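Local coordinates for HD domain protein (Enterococcus faecalis, PDB 4LRL), which probably hydrolyses deoxyribonucleoside triphosphates at a metal-dependent HD-domain site and is regulated allosterically, probably through nucleotides such as dGTP and dTTP bound at subunit interfaces, at residues Y260-V264 and Q265-H269; K71-G74 and T75-F78; D205-R208 and M209-L213; H138-S142 and H143-H147. One frame throughout, in Å; residues are numbered along the deposited sequence. Where two conformers were deposited one is given.

Contact 1 (Y260-V264 and Q265-H269). With TTP (thymidine-5'-triphosphate), chain S.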
loop_
_atom_site.group_PDB
_atom_site.type_symbol
_atom_site.label_atom_id
_atom_site.label_comp_id
_atom_site.label_asym_id
_atom_site.label_seq_id
_atom_site.Cartn_x
_atom_site.Cartn_y
_atom_site.Cartn_z
ATOM N N TYR C 260 6.250 3.064 18.962
ATOM C CA TYR C 260 5.466 3.945 19.832
ATOM C C TYR C 260 3.999 4.005 19.405
ATOM O O TYR C 260 3.094 3.870 20.228
ATOM C CB TYR C 260 6.088 5.352 19.853
ATOM C CG TYR C 260 5.213 6.459 20.430
ATOM C CD1 TYR C 260 5.192 6.716 21.791
ATOM C CD2 TYR C 260 4.421 7.257 19.605
ATOM C CE1 TYR C 260 4.404 7.722 22.321
ATOM C CE2 TYR C 260 3.635 8.268 20.128
ATOM C CZ TYR C 260 3.632 8.496 21.487
ATOM O OH TYR C 260 2.851 9.500 22.016
ATOM N N GLN C 261 3.766 4.225 18.110
ATOM C CA GLN C 261 2.377 4.310 17.625
ATOM C C GLN C 261 1.578 3.011 17.738
ATOM O O GLN C 261 0.382 3.066 18.057
ATOM C CB GLN C 261 2.229 5.012 16.258
ATOM C CG GLN C 261 2.993 4.411 15.106
ATOM C CD GLN C 261 3.216 5.398 13.958
ATOM O OE1 GLN C 261 2.686 6.515 13.951
ATOM N NE2 GLN C 261 4.021 4.981 12.976
ATOM N N MET C 262 2.232 1.856 17.540
ATOM C CA MET C 262 1.593 0.553 17.794
ATOM C C MET C 262 1.164 0.402 19.274
ATOM O O MET C 262 0.020 0.024 19.547
ATOM C CB MET C 262 2.484 -0.621 17.366
ATOM C CG MET C 262 2.592 -0.877 15.852
ATOM S SD MET C 262 1.028 -1.203 14.972
ATOM C CE MET C 262 0.481 -2.631 15.916
ATOM N N TYR C 263 2.075 0.698 20.210
ATOM C CA TYR C 263 1.772 0.702 21.654
ATOM C C TYR C 263 0.515 1.497 21.964
ATOM O O TYR C 263 -0.459 0.931 22.466
ATOM C CB TYR C 263 2.922 1.297 22.474
ATOM C CG TYR C 263 4.140 0.412 22.667
ATOM C CD1 TYR C 263 4.505 -0.543 21.715
ATOM C CD2 TYR C 263 4.960 0.568 23.787
ATOM C CE1 TYR C 263 5.625 -1.341 21.882
ATOM C CE2 TYR C 263 6.096 -0.225 23.964
ATOM C CZ TYR C 263 6.415 -1.182 22.999
ATOM O OH TYR C 263 7.533 -1.973 23.142
ATOM N N VAL C 264 0.544 2.799 21.642
ATOM C CA VAL C 264 -0.529 3.734 22.001
ATOM C C VAL C 264 -1.858 3.479 21.288
ATOM O O VAL C 264 -2.916 3.680 21.881
ATOM C CB VAL C 264 -0.122 5.243 21.857
ATOM C CG1 VAL C 264 0.996 5.597 22.818
ATOM C CG2 VAL C 264 0.264 5.603 20.426
ATOM N N GLN C 265 -1.799 3.026 20.038
ATOM C CA GLN C 265 -2.991 2.864 19.209
ATOM C C GLN C 265 -3.574 1.465 19.291
ATOM O O GLN C 265 -4.790 1.292 19.172
ATOM C CB GLN C 265 -2.690 3.203 17.750
ATOM C CG GLN C 265 -2.568 4.694 17.489
ATOM C CD GLN C 265 -1.771 5.029 16.226
ATOM O OE1 GLN C 265 -1.660 4.214 15.303
ATOM N NE2 GLN C 265 -1.214 6.246 16.185
ATOM N N VAL C 266 -2.714 0.471 19.485
ATOM C CA VAL C 266 -3.162 -0.916 19.442
ATOM C C VAL C 266 -3.027 -1.633 20.790
ATOM O O VAL C 266 -4.036 -1.921 21.435
ATOM C CB VAL C 266 -2.463 -1.707 18.304
ATOM C CG1 VAL C 266 -2.857 -3.198 18.327
ATOM C CG2 VAL C 266 -2.787 -1.069 16.965
ATOM N N TYR C 267 -1.795 -1.888 21.221
ATOM C CA TYR C 267 -1.555 -2.706 22.404
ATOM C C TYR C 267 -2.211 -2.148 23.666
ATOM O O TYR C 267 -2.660 -2.920 24.509
ATOM C CB TYR C 267 -0.046 -2.962 22.632
ATOM C CG TYR C 267 0.697 -3.526 21.419
ATOM C CD1 TYR C 267 2.002 -3.134 21.134
ATOM C CD2 TYR C 267 0.089 -4.436 20.552
ATOM C CE1 TYR C 267 2.685 -3.636 20.031
ATOM C CE2 TYR C 267 0.765 -4.934 19.440
ATOM C CZ TYR C 267 2.064 -4.527 19.191
ATOM O OH TYR C 267 2.741 -5.015 18.092
ATOM N N PHE C 268 -2.277 -0.823 23.783
ATOM C CA PHE C 268 -2.805 -0.188 24.989
ATOM C C PHE C 268 -4.295 0.141 24.895
ATOM O O PHE C 268 -4.834 0.784 25.795
ATOM C CB PHE C 268 -2.033 1.093 25.333
ATOM C CG PHE C 268 -0.576 0.873 25.687
ATOM C CD1 PHE C 268 -0.063 -0.408 25.897
ATOM C CD2 PHE C 268 0.278 1.967 25.841
ATOM C CE1 PHE C 268 1.275 -0.597 26.243
ATOM C CE2 PHE C 268 1.617 1.792 26.188
ATOM C CZ PHE C 268 2.116 0.502 26.384
ATOM N N HIS C 269 -4.956 -0.297 23.817
ATOM C CA HIS C 269 -6.353 0.067 23.575
ATOM C C HIS C 269 -7.270 -0.346 24.720
ATOM O O HIS C 269 -7.277 -1.514 25.121
ATOM C CB HIS C 269 -6.884 -0.509 22.264
ATOM C CG HIS C 269 -8.070 0.234 21.735
ATOM N ND1 HIS C 269 -9.325 0.134 22.300
ATOM C CD2 HIS C 269 -8.185 1.125 20.722
ATOM C CE1 HIS C 269 -10.162 0.924 21.650
ATOM N NE2 HIS C 269 -9.496 1.534 20.684
HETATM P PA TTP S . -12.469 3.501 18.477
HETATM O O1A TTP S . -13.914 3.091 18.594
HETATM O O2A TTP S . -11.510 3.148 19.581
HETATM O O3A TTP S . -12.327 5.094 18.216
HETATM P PB TTP S . -13.219 6.046 17.240
HETATM O O1B TTP S . -13.358 5.381 15.890
HETATM O O2B TTP S . -12.573 7.414 17.241
HETATM O O3B TTP S . -14.711 6.148 17.899
HETATM P PG TTP S . -15.180 5.872 19.441
HETATM O O1G TTP S . -16.439 6.713 19.562
HETATM O O2G TTP S . -14.026 6.342 20.312
HETATM O O3G TTP S . -15.480 4.395 19.550
HETATM O "O5'" TTP S . -11.894 2.857 17.124
HETATM C "C5'" TTP S . -12.722 2.195 16.166
HETATM C "C4'" TTP S . -11.844 1.400 15.210
HETATM O "O4'" TTP S . -10.732 2.209 14.809
HETATM C "C3'" TTP S . -11.289 0.152 15.878
HETATM O "O3'" TTP S . -11.400 -0.989 15.034
HETATM C "C2'" TTP S . -9.815 0.428 16.067
HETATM C "C1'" TTP S . -9.501 1.532 15.070
HETATM N N1 TTP S . -8.487 2.431 15.627
HETATM C C2 TTP S . -7.298 2.730 14.888
HETATM O O2 TTP S . -7.105 2.238 13.746
HETATM N N3 TTP S . -6.370 3.555 15.419
HETATM C C4 TTP S . -6.555 4.093 16.642
HETATM O O4 TTP S . -5.673 4.854 17.103
HETATM C C5 TTP S . -7.715 3.811 17.387
HETATM C C5M TTP S . -7.952 4.400 18.762
HETATM C C6 TTP S . -8.678 2.963 16.851
#
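Met262 O takes two backbone donors, Val266 N at 2.8 Å and Tyr267 N at 3.1 Å, which reach it from opposite faces of its carbonyl plane. The doubled bond marks the wider pi-type turn in which helix 249-267 ends; one residue on, Phe268 N bonds to Tyr263 O at 2.8 Å, and Phe268 leaves the helix. This unwinding gathers three rings. Tyr263 lies oblique to both partners, its plane at 53° to that of Tyr267 and at 56° to that of Phe268, while its CB sits over the Phe268 face as a CH-pi contact, 4.2 Å from the ring centroid. Beside the cluster, Met262 doubles back at chi2 and chi3, and CE rests 3.8 Å from Val266 CG2. His269, the N-cap of the next helix through ND1, turns its other nitrogen to the nucleotide: NE2 donates to O2A of thymidine triphosphate at 2.8 Å, at the ring edge. Gln265 CG lies 3.1 Å from O4 of the thymine, and NE2 goes on to Asp254 of the second subunit. Tyr267 OH bonds to Asp215 and Met262 packs on Leu212, so the turn lies against helix 206-219.

Contact 2 (K71-G74 and T75-F78). With DGT (2'-deoxyguanosine-5'-triphosphate), chain R.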
loop_
_atom_site.group_PDB
_atom_site.type_symbol
_atom_site.label_atom_id
_atom_site.label_comp_id
_atom_site.label_asym_id
_atom_site.label_seq_id
_atom_site.Cartn_x
_atom_site.Cartn_y
_atom_site.Cartn_z
ATOM N N LYS C 71 -3.754 -17.296 19.433
ATOM C CA LYS C 71 -3.714 -15.957 18.837
ATOM C C LYS C 71 -2.523 -15.195 19.358
ATOM O O LYS C 71 -2.182 -15.299 20.535
ATOM C CB LYS C 71 -4.984 -15.168 19.130
ATOM C CG LYS C 71 -6.178 -15.508 18.231
ATOM C CD LYS C 71 -7.366 -14.574 18.516
ATOM C CE LYS C 71 -8.055 -14.887 19.856
ATOM N NZ LYS C 71 -8.489 -16.332 20.049
ATOM N N GLN C 72 -1.901 -14.426 18.473
ATOM C CA GLN C 72 -0.745 -13.613 18.828
ATOM C C GLN C 72 -1.131 -12.434 19.730
ATOM O O GLN C 72 -0.400 -12.094 20.660
ATOM C CB GLN C 72 -0.029 -13.123 17.552
ATOM C CG GLN C 72 1.045 -12.049 17.764
ATOM C CD GLN C 72 2.366 -12.618 18.282
ATOM O OE1 GLN C 72 2.587 -13.826 18.258
ATOM N NE2 GLN C 72 3.246 -11.743 18.747
ATOM N N LEU C 73 -2.276 -11.815 19.467
ATOM C CA LEU C 73 -2.592 -10.570 20.174
ATOM C C LEU C 73 -3.680 -10.696 21.232
ATOM O O LEU C 73 -4.113 -9.691 21.836
ATOM C CB LEU C 73 -2.890 -9.445 19.194
ATOM C CG LEU C 73 -1.672 -8.747 18.598
ATOM C CD1 LEU C 73 -2.162 -7.608 17.717
ATOM C CD2 LEU C 73 -0.717 -8.250 19.686
ATOM N N GLY C 74 -4.086 -11.936 21.472
ATOM C CA GLY C 74 -5.041 -12.253 22.527
ATOM C C GLY C 74 -6.375 -11.588 22.287
ATOM O O GLY C 74 -7.150 -12.015 21.430
ATOM N N THR C 75 -6.612 -10.518 23.029
ATOM C CA THR C 75 -7.895 -9.852 23.056
ATOM C C THR C 75 -7.985 -8.726 22.049
ATOM O O THR C 75 -9.062 -8.174 21.841
ATOM C CB THR C 75 -8.185 -9.271 24.452
ATOM O OG1 THR C 75 -7.076 -8.470 24.868
ATOM C CG2 THR C 75 -8.432 -10.398 25.477
ATOM N N SER C 76 -6.866 -8.383 21.423
ATOM C CA SER C 76 -6.849 -7.315 20.431
ATOM C C SER C 76 -7.835 -7.497 19.277
ATOM O O SER C 76 -8.314 -6.516 18.721
ATOM C CB SER C 76 -5.451 -7.104 19.877
ATOM O OG SER C 76 -4.756 -6.165 20.680
ATOM N N SER C 77 -8.145 -8.741 18.933
ATOM C CA SER C 77 -9.063 -9.013 17.836
ATOM C C SER C 77 -10.471 -8.467 18.109
ATOM O O SER C 77 -11.268 -8.297 17.193
ATOM C CB SER C 77 -9.102 -10.510 17.525
ATOM O OG SER C 77 -9.783 -11.235 18.541
ATOM N N PHE C 78 -10.773 -8.177 19.369
ATOM C CA PHE C 78 -12.081 -7.613 19.702
ATOM C C PHE C 78 -12.200 -6.135 19.295
ATOM O O PHE C 78 -13.306 -5.635 19.022
ATOM C CB PHE C 78 -12.378 -7.800 21.186
ATOM C CG PHE C 78 -12.645 -9.227 21.575
ATOM C CD1 PHE C 78 -11.745 -9.920 22.371
ATOM C CD2 PHE C 78 -13.808 -9.879 21.149
ATOM C CE1 PHE C 78 -11.981 -11.257 22.748
ATOM C CE2 PHE C 78 -14.059 -11.215 21.516
ATOM C CZ PHE C 78 -13.139 -11.901 22.326
HETATM P PG DGT R . -19.542 2.938 22.136
HETATM O O1G DGT R . -18.846 4.027 21.338
HETATM O O2G DGT R . -20.304 3.463 23.345
HETATM O O3G DGT R . -20.311 1.938 21.288
HETATM O O3B DGT R . -18.395 2.022 22.815
HETATM P PB DGT R . -16.859 2.070 22.371
HETATM O O1B DGT R . -16.068 2.756 23.453
HETATM O O2B DGT R . -16.751 2.542 20.943
HETATM O O3A DGT R . -16.469 0.515 22.408
HETATM P PA DGT R . -16.913 -0.594 21.336
HETATM O O1A DGT R . -17.216 -1.836 22.125
HETATM O O2A DGT R . -17.918 -0.110 20.343
HETATM O "O5'" DGT R . -15.533 -0.891 20.554
HETATM C "C5'" DGT R . -14.682 0.129 20.044
HETATM C "C4'" DGT R . -14.258 -0.204 18.615
HETATM O "O4'" DGT R . -13.921 -1.590 18.430
HETATM C "C3'" DGT R . -15.405 0.026 17.643
HETATM O "O3'" DGT R . -15.613 1.421 17.358
HETATM C "C2'" DGT R . -15.006 -0.828 16.446
HETATM C "C1'" DGT R . -14.135 -1.930 17.052
HETATM N N9 DGT R . -14.765 -3.268 16.937
HETATM C C8 DGT R . -14.175 -4.358 16.404
HETATM N N7 DGT R . -14.991 -5.447 16.442
HETATM C C5 DGT R . -16.139 -5.048 17.018
HETATM C C6 DGT R . -17.447 -5.675 17.363
HETATM O O6 DGT R . -17.702 -6.876 17.147
HETATM N N1 DGT R . -18.372 -4.924 17.946
HETATM C C2 DGT R . -18.189 -3.626 18.215
HETATM N N2 DGT R . -19.207 -2.968 18.803
HETATM N N3 DGT R . -17.028 -2.972 17.939
HETATM C C4 DGT R . -15.985 -3.619 17.342
HETATM O O HOH W 1 -6.299 -10.825 19.288
#
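Ser76 CB points in at the flank of Leu73, 3.5 Å from Leu73 CB. The Leu73 methyl CD1 also lies alongside, 4.0 Å from Ser76 CB. The backbone beneath them holds the pair: Ser76 N donates to Leu73 O at 3.1 Å, an almost straight bond at 171°, although the donor stands above the carbonyl plane. This bond closes a type II' beta turn, with Gly74 at its second position making the bend at positive phi (62°) and Thr75 at its third.

On another side of the turn the long Lys71 chain runs toward Ser77. Its CG is anti to the carbonyl carbon (chi1 -80°), and an extended chi2 carries CD to a loose 4.1 Å from Ser77 OG. The bends beyond, at chi3 and chi4, turn NZ to a salt bridge with Asp322. A water ties the backbone together, accepting from Ser77 N at 2.8 Å and giving a weak bond to Gly74 O.

Further along, Phe78 N bonds to Thr75 O at 3.0 Å, and Phe78 O comes 3.0 Å from C8 of deoxyguanosine triphosphate while also receiving Arg350. Ser77 O takes a bond from Arg68 of the third subunit. Leu73 belongs to the dATP site seen in this protein and Phe78 to a dGTP pocket at the subunit interface. This tight turn and the short, irregularly bonded helical run after it therefore link the dATP site, probably the active site, to a dGTP pocket that is probably regulatory, consistent with an allosteric dNTP triphosphohydrolase of the HD family.

Contact 3 (D205-R208 and M209-L213). With NI (nickel (II) ion), chain N.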
loop_
_atom_site.group_PDB
_atom_site.type_symbol
_atom_site.label_atom_id
_atom_site.label_comp_id
_atom_site.label_asym_id
_atom_site.label_seq_id
_atom_site.Cartn_x
_atom_site.Cartn_y
_atom_site.Cartn_z
ATOM N N ASP C 205 15.212 -5.970 17.610
ATOM C CA ASP C 205 15.552 -7.344 17.264
ATOM C C ASP C 205 14.517 -7.943 16.299
ATOM O O ASP C 205 13.492 -7.311 16.005
ATOM C CB ASP C 205 15.627 -8.176 18.545
ATOM C CG ASP C 205 14.339 -8.112 19.352
ATOM O OD1 ASP C 205 14.398 -7.741 20.536
ATOM O OD2 ASP C 205 13.255 -8.401 18.790
ATOM N N ALA C 206 14.778 -9.170 15.846
ATOM C CA ALA C 206 13.939 -9.846 14.869
ATOM C C ALA C 206 12.519 -10.088 15.391
ATOM O O ALA C 206 11.562 -10.149 14.614
ATOM C CB ALA C 206 14.580 -11.149 14.451
ATOM N N ASP C 207 12.405 -10.194 16.715
ATOM C CA ASP C 207 11.140 -10.454 17.401
ATOM C C ASP C 207 10.253 -9.205 17.334
ATOM O O ASP C 207 9.136 -9.245 16.814
ATOM C CB ASP C 207 11.442 -10.876 18.860
ATOM C CG ASP C 207 10.197 -11.251 19.661
ATOM O OD1 ASP C 207 10.325 -11.444 20.883
ATOM O OD2 ASP C 207 9.095 -11.364 19.104
ATOM N N ARG C 208 10.764 -8.097 17.848
ATOM C CA ARG C 208 10.066 -6.818 17.773
ATOM C C ARG C 208 9.758 -6.421 16.327
ATOM O O ARG C 208 8.639 -5.985 16.023
ATOM C CB ARG C 208 10.879 -5.721 18.466
ATOM C CG ARG C 208 11.204 -6.011 19.929
ATOM C CD ARG C 208 12.128 -4.951 20.423
ATOM N NE ARG C 208 12.630 -5.123 21.786
ATOM C CZ ARG C 208 11.977 -4.748 22.883
ATOM N NH1 ARG C 208 12.545 -4.898 24.075
ATOM N NH2 ARG C 208 10.762 -4.213 22.789
ATOM N N MET C 209 10.730 -6.602 15.435
ATOM C CA MET C 209 10.546 -6.200 14.039
ATOM C C MET C 209 9.396 -6.967 13.373
ATOM O O MET C 209 8.573 -6.377 12.683
ATOM C CB MET C 209 11.853 -6.308 13.242
ATOM C CG MET C 209 12.905 -5.271 13.668
ATOM S SD MET C 209 14.227 -5.032 12.464
ATOM C CE MET C 209 15.397 -6.297 12.942
ATOM N N ASP C 210 9.315 -8.269 13.611
ATOM C CA ASP C 210 8.230 -9.032 13.030
ATOM C C ASP C 210 6.870 -8.659 13.627
ATOM O O ASP C 210 5.943 -8.408 12.878
ATOM C CB ASP C 210 8.452 -10.537 13.130
ATOM C CG ASP C 210 7.393 -11.313 12.364
ATOM O OD1 ASP C 210 6.448 -11.806 13.009
ATOM O OD2 ASP C 210 7.485 -11.398 11.114
ATOM N N TYR C 211 6.735 -8.627 14.958
ATOM C CA TYR C 211 5.397 -8.374 15.489
ATOM C C TYR C 211 4.902 -6.967 15.198
ATOM O O TYR C 211 3.720 -6.774 14.927
ATOM C CB TYR C 211 5.185 -8.820 16.957
ATOM C CG TYR C 211 5.884 -8.052 18.051
ATOM C CD1 TYR C 211 5.572 -6.716 18.331
ATOM C CD2 TYR C 211 6.812 -8.691 18.868
ATOM C CE1 TYR C 211 6.210 -6.032 19.375
ATOM C CE2 TYR C 211 7.453 -8.021 19.908
ATOM C CZ TYR C 211 7.149 -6.695 20.158
ATOM O OH TYR C 211 7.798 -6.052 21.202
ATOM N N LEU C 212 5.802 -5.992 15.192
ATOM C CA LEU C 212 5.384 -4.632 14.830
ATOM C C LEU C 212 4.800 -4.591 13.415
ATOM O O LEU C 212 3.715 -4.054 13.206
ATOM C CB LEU C 212 6.504 -3.610 15.018
ATOM C CG LEU C 212 6.895 -3.370 16.493
ATOM C CD1 LEU C 212 8.202 -2.565 16.592
ATOM C CD2 LEU C 212 5.783 -2.720 17.352
ATOM N N LEU C 213 5.503 -5.202 12.464
ATOM C CA LEU C 213 5.048 -5.230 11.091
ATOM C C LEU C 213 3.804 -6.093 10.920
ATOM O O LEU C 213 2.855 -5.685 10.243
ATOM C CB LEU C 213 6.159 -5.734 10.178
ATOM C CG LEU C 213 7.369 -4.818 9.952
ATOM C CD1 LEU C 213 8.524 -5.611 9.312
ATOM C CD2 LEU C 213 6.972 -3.606 9.079
HETATM NI NI NI N . 7.863 -13.013 19.614
HETATM O O HOH W 2 7.927 -12.389 21.662
HETATM O O HOH W 3 8.754 -3.425 21.009
HETATM O O HOH W 4 5.761 -11.993 20.232
#
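Tyr211 holds CG between its backbone N and carbonyl carbon (chi1 70°), which folds the ring back over the preceding turn of helix 206-219, while Asp207 has CG anti to its backbone N (chi1 -177°) and sends its carboxylate to the metal. The two meet where Asp207 OD2 approaches Tyr211 CD2 at 3.5 Å, with carboxylate and ring planes 88° apart. Over one face of the same ring lies Arg208 CA, a CH-pi contact 3.8 Å from the centroid. Arg208 then runs extended beside the ring, and one water joins the ends, accepting from Arg208 NH2 at 2.8 Å and bonded to Tyr211 OH.

Asp207 supplies the final aspartate of the H...HD...D signature: OD2 binds nickel at 2.1 Å, together with His90, His134, Asp135 and two waters. One of those waters donates to Asp207 OD1 at 2.7 Å, so the carboxylate is held at both oxygens.

Asp205 is the N-cap; its OD2 accepts from Arg208 N at 2.7 Å and, weakly, from Asp207 N. Its OD1 forms a salt bridge with Arg208 NE, which also bonds to Ser202 O. Asp210 OD1 accepts from His90 ND1, probably helping to orient that metal ligand, and its OD2 is hydrogen-bonded to His45 and salt-bridged to Arg214.

Contact 4 (H138-S142 and H143-H147)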
loop_
_atom_site.group_PDB
_atom_site.type_symbol
_atom_site.label_atom_id
_atom_site.label_comp_id
_atom_site.label_asym_id
_atom_site.label_seq_id
_atom_site.Cartn_x
_atom_site.Cartn_y
_atom_site.Cartn_z
ATOM N N HIS C 138 4.685 -19.964 25.146
ATOM C CA HIS C 138 3.449 -19.205 25.325
ATOM C C HIS C 138 2.240 -20.133 25.260
ATOM O O HIS C 138 2.152 -20.976 24.364
ATOM C CB HIS C 138 3.293 -18.160 24.228
ATOM C CG HIS C 138 4.088 -16.908 24.443
ATOM N ND1 HIS C 138 3.791 -15.996 25.435
ATOM C CD2 HIS C 138 5.128 -16.385 23.750
ATOM C CE1 HIS C 138 4.629 -14.977 25.358
ATOM N NE2 HIS C 138 5.450 -15.188 24.344
ATOM N N GLY C 139 1.316 -19.972 26.207
ATOM C CA GLY C 139 0.032 -20.666 26.170
ATOM C C GLY C 139 -1.057 -19.694 25.751
ATOM O O GLY C 139 -0.752 -18.570 25.360
ATOM N N PRO C 140 -2.338 -20.112 25.843
ATOM C CA PRO C 140 -3.446 -19.244 25.445
ATOM C C PRO C 140 -3.501 -17.983 26.303
ATOM O O PRO C 140 -3.236 -18.055 27.510
ATOM C CB PRO C 140 -4.680 -20.111 25.717
ATOM C CG PRO C 140 -4.240 -21.105 26.772
ATOM C CD PRO C 140 -2.815 -21.396 26.399
ATOM N N TYR C 141 -3.828 -16.845 25.680
ATOM C CA TYR C 141 -3.949 -15.556 26.375
ATOM C C TYR C 141 -2.866 -15.431 27.432
ATOM O O TYR C 141 -3.140 -15.335 28.638
ATOM C CB TYR C 141 -5.345 -15.395 26.990
ATOM C CG TYR C 141 -6.446 -15.566 25.969
ATOM C CD1 TYR C 141 -7.111 -16.776 25.846
ATOM C CD2 TYR C 141 -6.794 -14.526 25.100
ATOM C CE1 TYR C 141 -8.112 -16.948 24.908
ATOM C CE2 TYR C 141 -7.798 -14.691 24.153
ATOM C CZ TYR C 141 -8.448 -15.910 24.067
ATOM O OH TYR C 141 -9.436 -16.108 23.146
ATOM N N SER C 142 -1.632 -15.441 26.944
ATOM C CA SER C 142 -0.453 -15.655 27.765
ATOM C C SER C 142 -0.394 -14.751 28.991
ATOM O O SER C 142 -0.199 -15.233 30.108
ATOM C CB SER C 142 0.807 -15.535 26.903
ATOM O OG SER C 142 1.929 -15.220 27.703
ATOM N N HIS C 143 -0.600 -13.452 28.789
ATOM C CA HIS C 143 -0.500 -12.479 29.887
ATOM C C HIS C 143 -1.544 -12.702 31.006
ATOM O O HIS C 143 -1.215 -12.639 32.196
ATOM C CB HIS C 143 -0.572 -11.039 29.349
ATOM C CG HIS C 143 -0.274 -9.999 30.384
ATOM N ND1 HIS C 143 -1.256 -9.222 30.964
ATOM C CD2 HIS C 143 0.891 -9.640 30.978
ATOM C CE1 HIS C 143 -0.707 -8.411 31.852
ATOM N NE2 HIS C 143 0.595 -8.649 31.885
ATOM N N THR C 144 -2.792 -12.960 30.610
ATOM C CA THR C 144 -3.880 -13.223 31.550
ATOM C C THR C 144 -3.642 -14.541 32.282
ATOM O O THR C 144 -3.820 -14.635 33.493
ATOM C CB THR C 144 -5.235 -13.296 30.822
ATOM O OG1 THR C 144 -5.393 -12.146 29.997
ATOM C CG2 THR C 144 -6.382 -13.355 31.809
ATOM N N PHE C 145 -3.226 -15.548 31.521
ATOM C CA PHE C 145 -2.991 -16.884 32.044
ATOM C C PHE C 145 -1.907 -16.910 33.129
ATOM O O PHE C 145 -2.054 -17.600 34.147
ATOM C CB PHE C 145 -2.635 -17.833 30.899
ATOM C CG PHE C 145 -2.907 -19.268 31.207
ATOM C CD1 PHE C 145 -4.137 -19.840 30.884
ATOM C CD2 PHE C 145 -1.939 -20.055 31.831
ATOM C CE1 PHE C 145 -4.398 -21.176 31.181
ATOM C CE2 PHE C 145 -2.191 -21.393 32.133
ATOM C CZ PHE C 145 -3.426 -21.952 31.815
ATOM N N GLU C 146 -0.835 -16.147 32.923
ATOM C CA GLU C 146 0.258 -16.105 33.900
ATOM C C GLU C 146 -0.140 -15.385 35.176
ATOM O O GLU C 146 0.337 -15.728 36.253
ATOM C CB GLU C 146 1.520 -15.485 33.298
ATOM C CG GLU C 146 2.047 -16.267 32.100
ATOM C CD GLU C 146 3.219 -15.610 31.391
ATOM O OE1 GLU C 146 3.690 -16.201 30.399
ATOM O OE2 GLU C 146 3.677 -14.523 31.816
ATOM N N HIS C 147 -1.016 -14.390 35.056
ATOM C CA HIS C 147 -1.500 -13.682 36.237
ATOM C C HIS C 147 -2.317 -14.600 37.153
ATOM O O HIS C 147 -2.122 -14.596 38.368
ATOM C CB HIS C 147 -2.304 -12.430 35.854
ATOM C CG HIS C 147 -2.898 -11.714 37.032
ATOM N ND1 HIS C 147 -4.259 -11.587 37.219
ATOM C CD2 HIS C 147 -2.313 -11.107 38.093
ATOM C CE1 HIS C 147 -4.487 -10.921 38.338
ATOM N NE2 HIS C 147 -3.323 -10.624 38.890
#
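Ser142 and Glu146 meet one helical turn apart, and their polar ends gather a small network. Ser142 OG lies in the plane of the His138 ring at its edge, 3.0 Å from ND1, a hydrogen bond in which either atom could be the donor. The hydroxyl is brought round by chi1 of 157°, which sets OG opposite the backbone N. Ser142 OG also lies 3.4 Å from Glu146 OE1, a weak bond that is not settled because the one proton has another acceptor within reach. The extended Glu146 chain carries OE1 on to His153 ND1, and His138 stacks on His153, so serine, glutamate and two histidines form one group. Separately, Thr144 OG1 is hydrogen-bonded to Glu276.

Among backbone bonds, Phe145 N donates to Tyr141 O at 2.9 Å and Glu146 N to Ser142 O at 3.0 Å. They open helix 142-149, with Tyr141 at the N-cap position. This start belongs to the HD domain, closely following the metal ligands His134 and Asp135. His143, at the same helix end, is part of the dATP site seen in this protein.

Apolar packing is lighter. Pro140 CG touches Phe145 CD1 at 4.3 Å, and Thr144 packs against Leu279 and Leu283 of helix 270-291. A separate van der Waals contact sets Pro140 O 3.4 Å from Phe145 CB, oblique to the phenylalanine ring.

From the N terminus the order is contact 2, contact 4, contact 3, contact 1; each closes before the next opens, so none nests or crosses, and each closes just a local turn. Contact 2 lies in the loop before helix 87-108 and reaches all three later contacts at its Lys71-Gly74 end: Lys71 NZ probably bonds to Tyr141 OH of contact 4 at 3.2 Å, Gln72 packs on Tyr211 of contact 3, and Leu73 touches Tyr267 of contact 1. Contacts 1 and 3 join helices 249-267 and 206-219, where Tyr267 OH approaches Tyr211. Contact 4 touches neither contact 1 nor contact 3, their nearest atoms lying about 9 and 7 Å away.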